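Local coordinates for protein alpha-amylase (Eubacterium rectale DSM 17629, PDB 6AZ5) that probably binds starch-type alpha-glucans, serving as a family CBM41 carbohydrate-binding module of a surface-anchored alpha-amylase from a human gut bacterium, at residues T4-Y9 / K53-V58; L14-D19 / K48-K53; V23-W28 / V67-R72; R88-S93 / S106-E111. One frame throughout, in Å; residues are numbered along the deposited sequence.

Contact 1: T4-Y9 / K53-V58; sequences TFTIYY and KQTITV
Lys53 meets the ring of Tyr8 at its edge, CB lying 3.5 Å from CD1, before its extended chain carries the amine away to a weak bond with the carbonyl of Thr41. Next comes Gln54, on the opposite face of the sheet. Its CG lies beside Ile7, 3.8 Å from CG2, the two side chains pointing the same way, while NE2 is tied to the backbone oxygen of Tyr36. The carbonyl O of Gln54 takes the amide N of Ile7 at 3.0 Å, nearly along the C=O axis. Thr55 returns to the face of the threonines, where its CG2 approaches Thr6 OG1 and its CB touches the methyl of Thr4. Ile56 pairs with Phe5 through two backbone bonds, with Phe5 O to Ile56 N measuring 2.8 Å. Beside them CB of Ile56 sits 3.7 Å above the Phe5 ring plane, toward the rim, and CG2 comes to 3.6 Å from Phe5 CZ. This is a CH-pi contact; chi1 of Phe5 (60°) places CG between the backbone N and the carbonyl carbon, from where the ring reaches Ile56. An alanine in place of Phe5 would probably open a gap beside Ile56 and leave CG1 of Val58 without the ring edge it now touches. At Thr57 the hydroxyls join across the strands, OG1 to Thr4 OG1 at 2.9 Å. The antiparallel pair lies inside the sheet: strand 99-103 flanks 4-9 and strand 35-44 flanks 53-58, while Ile7 packs on Leu25 and Ile56 on Met27 of strand 24-29, across the beta sandwich.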
# COMPACT_ATOMS: atom_id res chain seq x y z
N THR A 4 13.41 4.68 0.15
CA THR A 4 12.05 4.88 -0.35
C THR A 4 11.58 3.67 -1.16
O THR A 4 12.29 3.17 -2.02
CB THR A 4 11.95 6.14 -1.23
OG1 THR A 4 12.19 7.30 -0.42
CG2 THR A 4 10.57 6.26 -1.85
N PHE A 5 10.37 3.18 -0.86
CA PHE A 5 9.77 2.14 -1.67
C PHE A 5 8.41 2.59 -2.19
O PHE A 5 7.81 3.51 -1.66
CB PHE A 5 9.64 0.83 -0.88
CG PHE A 5 8.80 0.94 0.36
CD1 PHE A 5 9.37 1.30 1.57
CD2 PHE A 5 7.44 0.66 0.33
CE1 PHE A 5 8.61 1.39 2.73
CE2 PHE A 5 6.67 0.75 1.47
CZ PHE A 5 7.25 1.12 2.67
N THR A 6 7.95 1.93 -3.24
CA THR A 6 6.64 2.19 -3.80
C THR A 6 5.70 1.07 -3.37
O THR A 6 6.10 -0.09 -3.29
CB THR A 6 6.70 2.27 -5.34
OG1 THR A 6 7.61 3.30 -5.73
CG2 THR A 6 5.33 2.57 -5.92
N ILE A 7 4.46 1.42 -3.07
CA ILE A 7 3.47 0.39 -2.80
C ILE A 7 2.20 0.61 -3.61
O ILE A 7 1.60 1.69 -3.58
CB ILE A 7 3.16 0.29 -1.28
CG1 ILE A 7 1.97 -0.64 -1.03
CG2 ILE A 7 2.89 1.65 -0.68
CD1 ILE A 7 1.93 -1.17 0.39
N TYR A 8 1.84 -0.41 -4.38
CA TYR A 8 0.62 -0.43 -5.17
C TYR A 8 -0.49 -1.13 -4.41
O TYR A 8 -0.24 -2.12 -3.72
CB TYR A 8 0.83 -1.14 -6.51
CG TYR A 8 1.89 -0.56 -7.41
CD1 TYR A 8 2.14 0.80 -7.45
CD2 TYR A 8 2.65 -1.39 -8.23
CE1 TYR A 8 3.11 1.32 -8.29
CE2 TYR A 8 3.62 -0.88 -9.06
CZ TYR A 8 3.85 0.47 -9.09
OH TYR A 8 4.82 0.98 -9.92
N TYR A 9 -1.72 -0.64 -4.56
CA TYR A 9 -2.88 -1.26 -3.91
C TYR A 9 -4.05 -1.44 -4.87
O TYR A 9 -4.42 -0.53 -5.61
CB TYR A 9 -3.33 -0.43 -2.70
CG TYR A 9 -4.64 -0.86 -2.10
CD1 TYR A 9 -4.75 -2.04 -1.37
CD2 TYR A 9 -5.79 -0.07 -2.24
CE1 TYR A 9 -5.95 -2.43 -0.80
CE2 TYR A 9 -7.00 -0.46 -1.68
CZ TYR A 9 -7.07 -1.64 -0.96
OH TYR A 9 -8.27 -2.03 -0.40
N LYS A 53 -1.22 4.12 -6.14
CA LYS A 53 0.20 4.08 -5.82
C LYS A 53 0.59 5.20 -4.87
O LYS A 53 -0.07 6.24 -4.81
CB LYS A 53 1.05 4.14 -7.09
CG LYS A 53 1.47 5.53 -7.50
CD LYS A 53 2.28 5.52 -8.79
CE LYS A 53 2.52 6.95 -9.29
NZ LYS A 53 3.00 6.96 -10.70
N GLN A 54 1.66 4.96 -4.12
CA GLN A 54 2.31 6.00 -3.34
C GLN A 54 3.73 5.55 -3.01
O GLN A 54 4.04 4.37 -3.08
CB GLN A 54 1.53 6.30 -2.06
CG GLN A 54 1.47 5.15 -1.08
CD GLN A 54 0.80 5.55 0.23
OE1 GLN A 54 1.21 6.50 0.88
NE2 GLN A 54 -0.25 4.82 0.59
N THR A 55 4.58 6.51 -2.66
CA THR A 55 5.92 6.17 -2.22
C THR A 55 6.04 6.44 -0.72
O THR A 55 5.38 7.32 -0.19
CB THR A 55 7.00 6.96 -2.96
OG1 THR A 55 6.76 8.36 -2.77
CG2 THR A 55 6.97 6.65 -4.45
N ILE A 56 6.86 5.65 -0.05
CA ILE A 56 6.96 5.76 1.39
C ILE A 56 8.42 5.68 1.79
O ILE A 56 9.17 4.83 1.31
CB ILE A 56 6.12 4.67 2.08
CG1 ILE A 56 4.63 5.02 1.96
CG2 ILE A 56 6.50 4.54 3.54
CD1 ILE A 56 3.68 3.96 2.46
N THR A 57 8.84 6.60 2.65
CA THR A 57 10.23 6.72 3.04
C THR A 57 10.43 6.22 4.46
O THR A 57 9.71 6.64 5.37
CB THR A 57 10.72 8.18 2.94
OG1 THR A 57 10.57 8.64 1.59
CG2 THR A 57 12.18 8.29 3.35
N VAL A 58 11.38 5.31 4.64
CA VAL A 58 11.79 4.88 5.97
C VAL A 58 13.28 5.16 6.18
O VAL A 58 14.03 5.32 5.22
CB VAL A 58 11.51 3.38 6.20
CG1 VAL A 58 10.02 3.12 6.28
CG2 VAL A 58 12.14 2.54 5.09

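Contact 2: L14-D19 / K48-K53; sequences LSTDTD and KVTWFK
Thr16 plants its methyl squarely on the ring of Phe52: CG2 stands 3.6 Å above the plane, over the centre, in a CH-pi contact whose axis is only 7° off the ring normal. With OG1 between the backbone N and the carbonyl carbon (chi1 64°), CG2 is left beside the backbone N, where it meets the ring face. The hydroxyl meets a methyl, Thr16 OG1 to Thr50 CG2 at 3.4 Å. Around the ring, Leu14 CB comes to the edge at 4.1 Å from CE1, and the carbonyl O of Ser15 approaches CZ obliquely. No hydrogen bond crosses between 14-19 and 48-53, so packing alone joins them. The loop is shaped from within by an ST turn, in which Ser15 OG accepts from the amide N of Asp17 at 3.1 Å, and it joins the strands 3-10 and 24-29 of the beta sandwich. Asp19 closes the loop on itself: its OD2 takes the amide N of Ser15 at 2.8 Å, and its own N reaches Ser15 O. An alanine at Phe52 would probably leave the Thr16 methyl without its platform and open a gap beside Val23, whose CG2 also packs on the ring tip. The rest of the loop is looser: Asp17 and Thr18 point away from strand 49-53 and are exposed to solvent, and Thr50 is partly exposed, near Thr41 and Tyr43 of strand 35-44.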
# COMPACT_ATOMS: atom_id res chain seq x y z
N LEU A 14 -13.13 -0.47 -5.26
CA LEU A 14 -12.76 0.94 -5.20
C LEU A 14 -12.38 1.44 -6.58
O LEU A 14 -12.11 0.64 -7.48
CB LEU A 14 -11.60 1.17 -4.22
CG LEU A 14 -11.87 0.84 -2.76
CD1 LEU A 14 -10.63 1.10 -1.92
CD2 LEU A 14 -13.07 1.61 -2.21
N SER A 15 -12.38 2.76 -6.75
CA SER A 15 -12.05 3.36 -8.04
C SER A 15 -10.98 4.43 -7.89
O SER A 15 -11.05 5.28 -7.01
CB SER A 15 -13.30 3.95 -8.68
OG SER A 15 -12.97 4.93 -9.64
N THR A 16 -9.97 4.38 -8.76
CA THR A 16 -8.86 5.32 -8.69
C THR A 16 -9.25 6.66 -9.31
O THR A 16 -8.48 7.61 -9.28
CB THR A 16 -7.60 4.77 -9.39
OG1 THR A 16 -7.85 4.61 -10.78
CG2 THR A 16 -7.21 3.43 -8.79
N ASP A 17 -10.45 6.72 -9.87
CA ASP A 17 -10.98 7.99 -10.35
C ASP A 17 -11.66 8.76 -9.21
O ASP A 17 -11.34 9.92 -8.96
CB ASP A 17 -11.96 7.79 -11.50
CG ASP A 17 -12.04 9.00 -12.42
OD1 ASP A 17 -11.56 10.09 -12.03
OD2 ASP A 17 -12.61 8.88 -13.53
N THR A 18 -12.60 8.11 -8.53
CA THR A 18 -13.42 8.81 -7.53
C THR A 18 -12.84 8.78 -6.12
O THR A 18 -12.95 9.76 -5.38
CB THR A 18 -14.85 8.24 -7.48
OG1 THR A 18 -15.53 8.74 -6.32
CG2 THR A 18 -14.83 6.73 -7.40
N ASP A 19 -12.23 7.67 -5.72
CA ASP A 19 -11.82 7.51 -4.34
C ASP A 19 -10.41 8.04 -4.04
O ASP A 19 -9.89 7.83 -2.94
CB ASP A 19 -11.90 6.03 -3.93
CG ASP A 19 -13.29 5.46 -4.12
OD1 ASP A 19 -14.18 5.77 -3.30
OD2 ASP A 19 -13.49 4.68 -5.08
N LYS A 48 -4.55 -5.74 -17.09
CA LYS A 48 -5.42 -4.61 -17.46
C LYS A 48 -6.30 -4.13 -16.30
O LYS A 48 -7.52 -4.06 -16.40
CB LYS A 48 -6.27 -4.95 -18.70
CG LYS A 48 -7.25 -6.11 -18.61
CD LYS A 48 -7.72 -6.51 -20.01
CE LYS A 48 -9.16 -7.02 -20.01
NZ LYS A 48 -9.93 -6.50 -21.17
N VAL A 49 -5.63 -3.77 -15.20
CA VAL A 49 -6.27 -3.11 -14.06
C VAL A 49 -5.44 -1.90 -13.62
O VAL A 49 -4.28 -1.75 -14.00
CB VAL A 49 -6.43 -4.06 -12.87
CG1 VAL A 49 -7.32 -5.24 -13.24
CG2 VAL A 49 -5.06 -4.54 -12.38
N THR A 50 -6.04 -1.03 -12.81
CA THR A 50 -5.34 0.15 -12.30
C THR A 50 -5.12 0.07 -10.79
O THR A 50 -6.04 -0.24 -10.03
CB THR A 50 -6.10 1.44 -12.65
OG1 THR A 50 -6.23 1.54 -14.07
CG2 THR A 50 -5.35 2.66 -12.13
N TRP A 51 -3.89 0.33 -10.36
CA TRP A 51 -3.55 0.32 -8.94
C TRP A 51 -3.49 1.73 -8.37
O TRP A 51 -3.15 2.67 -9.07
CB TRP A 51 -2.19 -0.36 -8.71
CG TRP A 51 -2.06 -1.77 -9.20
CD1 TRP A 51 -1.97 -2.19 -10.50
CD2 TRP A 51 -1.94 -2.94 -8.39
NE1 TRP A 51 -1.83 -3.56 -10.54
CE2 TRP A 51 -1.81 -4.04 -9.26
CE3 TRP A 51 -1.95 -3.17 -7.01
CZ2 TRP A 51 -1.68 -5.34 -8.80
CZ3 TRP A 51 -1.83 -4.47 -6.55
CH2 TRP A 51 -1.70 -5.54 -7.45
N PHE A 52 -3.82 1.86 -7.08
CA PHE A 52 -3.42 3.06 -6.33
C PHE A 52 -1.92 2.99 -6.10
O PHE A 52 -1.38 1.91 -5.89
CB PHE A 52 -4.14 3.14 -4.97
CG PHE A 52 -5.62 3.35 -5.06
CD1 PHE A 52 -6.49 2.27 -5.12
CD2 PHE A 52 -6.16 4.64 -5.08
CE1 PHE A 52 -7.86 2.47 -5.20
CE2 PHE A 52 -7.52 4.84 -5.16
CZ PHE A 52 -8.37 3.75 -5.22
N LYS A 53 -1.22 4.12 -6.14
CA LYS A 53 0.20 4.08 -5.82
C LYS A 53 0.59 5.20 -4.87
O LYS A 53 -0.07 6.24 -4.81
CB LYS A 53 1.05 4.14 -7.09
CG LYS A 53 1.47 5.53 -7.50
CD LYS A 53 2.28 5.52 -8.79
CE LYS A 53 2.52 6.95 -9.29
NZ LYS A 53 3.00 6.96 -10.70

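Contact 3: V23-W28 / V67-R72; sequences VDLWMW and VGLKAR
Arg72 grips the carboxylate of Asp24 side-on, with NE on OD1 at 2.9 Å and NH2 on OD2 at 2.8 Å. The two planes lie 20° apart, nearly coplanar, and OD1 offers its syn lone pair to a bond that is almost straight (174°). OD2 is also hydrogen-bonded to Ser35 OG and Asn75 ND2, so this buried carboxylate is held by several partners and its charge is likely to be well compensated. The guanidinium is in turn covered: Trp26 CE3 sits 3.4 Å above its plane, over the centre, with the ring tilted by 45°, and Trp79 makes a cation-pi contact with the same group. Backbone bonds pair Asp24 with Arg72, Trp26 with Lys70 and Trp28 with Gly68 in antiparallel register. The indole of Trp28 lies flat on the chain at Gly68, where CA approaches CE2 at 3.5 Å; a CB on this residue would run into the ring. The Lys70 chain, bent at chi3, brings CE to 3.9 Å from Trp28 CH2, while its amine goes to Asp87. On the other face Leu25, Met27, Leu69 and Ala71 pack into the core, with the Met27 methyl CE 3.7 Å from Val67 CG1. One face is thus apolar and buried, while the other displays partly exposed indoles, Trp26 against the Arg72 guanidinium and Trp28 on the Gly68 backbone, consistent with the aromatic platform on which CBM41 modules bind alpha-glucans.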
# COMPACT_ATOMS: atom_id res chain seq x y z
N VAL A 23 -8.61 6.91 -0.03
CA VAL A 23 -8.00 5.61 0.26
C VAL A 23 -6.62 5.81 0.86
O VAL A 23 -5.79 6.53 0.29
CB VAL A 23 -7.88 4.75 -1.01
CG1 VAL A 23 -7.41 3.34 -0.66
CG2 VAL A 23 -9.20 4.70 -1.76
N ASP A 24 -6.36 5.20 2.01
CA ASP A 24 -5.01 5.24 2.57
C ASP A 24 -4.56 3.89 3.14
O ASP A 24 -5.24 2.87 2.98
CB ASP A 24 -4.88 6.34 3.65
CG ASP A 24 -5.77 6.10 4.87
OD1 ASP A 24 -6.04 4.94 5.24
OD2 ASP A 24 -6.19 7.11 5.50
N LEU A 25 -3.40 3.92 3.77
CA LEU A 25 -2.88 2.79 4.51
C LEU A 25 -2.67 3.22 5.95
O LEU A 25 -2.08 4.28 6.19
CB LEU A 25 -1.55 2.29 3.93
CG LEU A 25 -1.46 1.86 2.47
CD1 LEU A 25 -0.01 1.50 2.13
CD2 LEU A 25 -2.41 0.69 2.19
N TRP A 26 -3.14 2.42 6.89
CA TRP A 26 -2.79 2.62 8.28
C TRP A 26 -1.59 1.74 8.59
O TRP A 26 -1.67 0.52 8.49
CB TRP A 26 -3.96 2.27 9.20
CG TRP A 26 -3.76 2.73 10.60
CD1 TRP A 26 -3.29 2.00 11.64
CD2 TRP A 26 -4.00 4.05 11.10
NE1 TRP A 26 -3.24 2.77 12.78
CE2 TRP A 26 -3.67 4.04 12.47
CE3 TRP A 26 -4.48 5.24 10.54
CZ2 TRP A 26 -3.79 5.16 13.28
CZ3 TRP A 26 -4.61 6.35 11.34
CH2 TRP A 26 -4.26 6.31 12.70
N MET A 27 -0.46 2.35 8.94
CA MET A 27 0.77 1.58 9.08
C MET A 27 1.40 1.76 10.45
O MET A 27 1.22 2.79 11.10
CB MET A 27 1.75 1.98 7.98
CG MET A 27 1.14 2.02 6.60
SD MET A 27 2.33 2.48 5.32
CE MET A 27 3.22 0.94 5.11
N TRP A 28 2.13 0.73 10.89
CA TRP A 28 2.84 0.78 12.16
C TRP A 28 4.13 -0.05 12.12
O TRP A 28 4.33 -0.85 11.21
CB TRP A 28 1.94 0.31 13.30
CG TRP A 28 1.48 -1.12 13.20
CD1 TRP A 28 2.04 -2.19 13.83
CD2 TRP A 28 0.36 -1.63 12.46
NE1 TRP A 28 1.35 -3.33 13.52
CE2 TRP A 28 0.31 -3.02 12.68
CE3 TRP A 28 -0.59 -1.04 11.63
CZ2 TRP A 28 -0.65 -3.83 12.10
CZ3 TRP A 28 -1.56 -1.85 11.05
CH2 TRP A 28 -1.58 -3.23 11.29
N VAL A 67 6.81 -4.42 8.57
CA VAL A 67 5.81 -3.37 8.67
C VAL A 67 4.42 -3.96 8.82
O VAL A 67 4.05 -4.87 8.09
CB VAL A 67 5.83 -2.47 7.43
CG1 VAL A 67 4.62 -1.54 7.41
CG2 VAL A 67 7.12 -1.68 7.37
N GLY A 68 3.66 -3.44 9.78
CA GLY A 68 2.26 -3.79 9.91
C GLY A 68 1.42 -2.75 9.19
O GLY A 68 1.71 -1.56 9.28
N LEU A 69 0.40 -3.19 8.46
CA LEU A 69 -0.45 -2.26 7.75
C LEU A 69 -1.81 -2.84 7.38
O LEU A 69 -2.00 -4.05 7.37
CB LEU A 69 0.25 -1.76 6.48
CG LEU A 69 0.05 -2.61 5.23
CD1 LEU A 69 0.52 -1.86 4.00
CD2 LEU A 69 0.78 -3.95 5.34
N LYS A 70 -2.75 -1.95 7.07
CA LYS A 70 -4.00 -2.35 6.44
C LYS A 70 -4.59 -1.18 5.66
O LYS A 70 -4.46 -0.03 6.07
CB LYS A 70 -4.99 -2.86 7.49
CG LYS A 70 -5.37 -1.83 8.52
CD LYS A 70 -6.22 -2.44 9.64
CE LYS A 70 -5.39 -3.33 10.54
NZ LYS A 70 -6.12 -3.69 11.79
N ALA A 71 -5.22 -1.48 4.54
CA ALA A 71 -5.87 -0.44 3.74
C ALA A 71 -7.12 0.09 4.44
O ALA A 71 -7.77 -0.64 5.19
CB ALA A 71 -6.21 -0.98 2.37
N ARG A 72 -7.45 1.36 4.22
CA ARG A 72 -8.71 1.95 4.68
C ARG A 72 -9.40 2.61 3.49
O ARG A 72 -8.76 3.30 2.70
CB ARG A 72 -8.48 2.95 5.80
CG ARG A 72 -7.82 2.35 7.02
CD ARG A 72 -7.85 3.31 8.20
NE ARG A 72 -7.34 4.62 7.82
CZ ARG A 72 -7.35 5.69 8.61
NH1 ARG A 72 -7.84 5.61 9.83
NH2 ARG A 72 -6.86 6.85 8.16

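Contact 4: R88-S93 / S106-E111; sequences RSFTIS and SDPVHE
Arg88 leads the meeting of strand 88-91, part of the beta sandwich, with the segment 106-111 that follows strand 99-103; the directions from 88 to 93 and from 106 to 110 differ by only 6°. Followed outward, its CB lies 3.4 Å from Asp107 OD1 and also touches CD of the Pro108 ring. CG approaches Ser106 O; the bend at chi2 (-51°) then carries CD alongside the same carbonyl, near both its C and its O. NE passes near Ser106 N, and its salt bridge is with Asp84. The guanidinium lies over the backbone: Ser106 N stands 3.5 Å above its plane, toward the rim, nearest NH2. At the other tip, NH1 meets a water that also reaches Asp107 OD1, both bonds weak, so the opposite charges of Arg88 and Asp107 are linked only loosely. Asp107 OD1 also accepts Ser89 N at 2.6 Å, a short, bent bond from above the carboxylate plane (41° out of it). Pro108 is buried here. Its CG packs 3.9 Å from Phe90 CD1, the two side chains crossing at about a right angle, and its CD rests against the carbonyl O of Ser89. Tyr102 and Leu69 touch the same proline. Further along, His110 binds Glu98 through NE2, which lies close to CB of Ser93, and at the ring edge Thr91 O lies in the ring plane, 3.0 Å from His110 CE1.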
# COMPACT_ATOMS: atom_id res chain seq x y z
N ARG A 88 -2.29 -6.87 7.95
CA ARG A 88 -1.33 -7.34 6.96
C ARG A 88 0.09 -7.01 7.38
O ARG A 88 0.31 -6.32 8.37
CB ARG A 88 -1.63 -6.74 5.58
CG ARG A 88 -3.06 -6.88 5.13
CD ARG A 88 -3.56 -8.32 5.24
NE ARG A 88 -4.93 -8.44 4.73
CZ ARG A 88 -5.68 -9.53 4.84
NH1 ARG A 88 -5.21 -10.61 5.44
NH2 ARG A 88 -6.91 -9.53 4.34
N SER A 89 1.06 -7.50 6.62
CA SER A 89 2.46 -7.19 6.89
C SER A 89 3.37 -7.54 5.72
O SER A 89 3.01 -8.35 4.86
CB SER A 89 2.94 -7.93 8.14
OG SER A 89 3.01 -9.32 7.92
N PHE A 90 4.54 -6.91 5.70
CA PHE A 90 5.59 -7.26 4.76
C PHE A 90 6.92 -6.82 5.35
O PHE A 90 6.97 -6.15 6.38
CB PHE A 90 5.38 -6.61 3.39
CG PHE A 90 5.49 -5.11 3.38
CD1 PHE A 90 4.39 -4.31 3.67
CD2 PHE A 90 6.69 -4.48 3.06
CE1 PHE A 90 4.48 -2.92 3.65
CE2 PHE A 90 6.79 -3.09 3.04
CZ PHE A 90 5.68 -2.31 3.34
N THR A 91 8.00 -7.21 4.69
CA THR A 91 9.33 -6.84 5.15
C THR A 91 9.97 -5.89 4.15
O THR A 91 9.94 -6.13 2.95
CB THR A 91 10.21 -8.09 5.35
OG1 THR A 91 9.58 -8.96 6.30
CG2 THR A 91 11.59 -7.71 5.86
N ILE A 92 10.53 -4.80 4.65
CA ILE A 92 11.21 -3.84 3.80
C ILE A 92 12.51 -4.44 3.27
O ILE A 92 13.44 -4.69 4.03
CB ILE A 92 11.50 -2.54 4.57
CG1 ILE A 92 10.20 -2.00 5.17
CG2 ILE A 92 12.17 -1.51 3.67
CD1 ILE A 92 10.42 -0.96 6.25
N SER A 93 12.56 -4.69 1.96
CA SER A 93 13.69 -5.38 1.34
C SER A 93 14.88 -4.47 1.08
O SER A 93 16.02 -4.93 1.02
CB SER A 93 13.26 -6.02 0.01
OG SER A 93 13.17 -5.05 -1.02
N SER A 106 -4.99 -9.75 1.25
CA SER A 106 -3.76 -10.50 1.51
C SER A 106 -2.57 -9.61 1.85
O SER A 106 -2.58 -8.40 1.60
CB SER A 106 -3.42 -11.38 0.30
OG SER A 106 -3.56 -10.67 -0.91
N ASP A 107 -1.54 -10.21 2.45
CA ASP A 107 -0.28 -9.52 2.70
C ASP A 107 0.27 -8.93 1.40
O ASP A 107 0.12 -9.52 0.33
CB ASP A 107 0.74 -10.48 3.32
CG ASP A 107 0.60 -10.61 4.83
OD1 ASP A 107 0.16 -9.65 5.48
OD2 ASP A 107 0.95 -11.69 5.37
N PRO A 108 0.90 -7.74 1.48
CA PRO A 108 1.56 -7.20 0.29
C PRO A 108 2.79 -8.03 -0.05
O PRO A 108 3.46 -8.54 0.86
CB PRO A 108 1.95 -5.77 0.71
CG PRO A 108 1.09 -5.47 1.92
CD PRO A 108 0.93 -6.79 2.61
N VAL A 109 3.08 -8.18 -1.34
CA VAL A 109 4.22 -8.98 -1.78
C VAL A 109 5.11 -8.23 -2.77
O VAL A 109 4.67 -7.32 -3.47
CB VAL A 109 3.76 -10.28 -2.43
CG1 VAL A 109 3.24 -11.24 -1.37
CG2 VAL A 109 2.71 -9.98 -3.49
N HIS A 110 6.38 -8.63 -2.82
CA HIS A 110 7.36 -7.97 -3.67
C HIS A 110 7.22 -8.31 -5.15
O HIS A 110 7.75 -7.60 -6.00
CB HIS A 110 8.77 -8.29 -3.21
CG HIS A 110 9.19 -7.54 -1.98
ND1 HIS A 110 9.11 -8.09 -0.71
CD2 HIS A 110 9.66 -6.29 -1.82
CE1 HIS A 110 9.53 -7.21 0.17
NE2 HIS A 110 9.87 -6.10 -0.47
N GLU A 111 6.51 -9.39 -5.45
CA GLU A 111 6.32 -9.74 -6.86
C GLU A 111 4.88 -9.54 -7.30
O GLU A 111 3.94 -9.84 -6.56
CB GLU A 111 6.75 -11.17 -7.13
CG GLU A 111 7.18 -11.38 -8.58
CD GLU A 111 8.19 -12.51 -8.73
OE1 GLU A 111 9.09 -12.63 -7.88
OE2 GLU A 111 8.06 -13.27 -9.71
O HOH W 1 -2.17 -11.43 6.67

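From the N terminus, strand 3-10 opens the loop that contact 1 closes when strand 49-58 comes back beside it. Contact 2 nests inside, closing a shorter loop from 14-19 to 48-53, which leads into contact 1 and shares Lys53 with it. Contact 3 crosses both: its loop opens at 23-28, within theirs, and closes only at 67-72, after them. It ties the second layer of the sandwich, and Ile7, Ile56 and Phe52 reach across to it. Contact 4 follows in series, closing the loop that runs from 88-93, beside strand 66-72, through strand 99-103 to 106-111. Contacts 2 and 4, about 20 Å apart between centres, lie on opposite sides of the chain's centre.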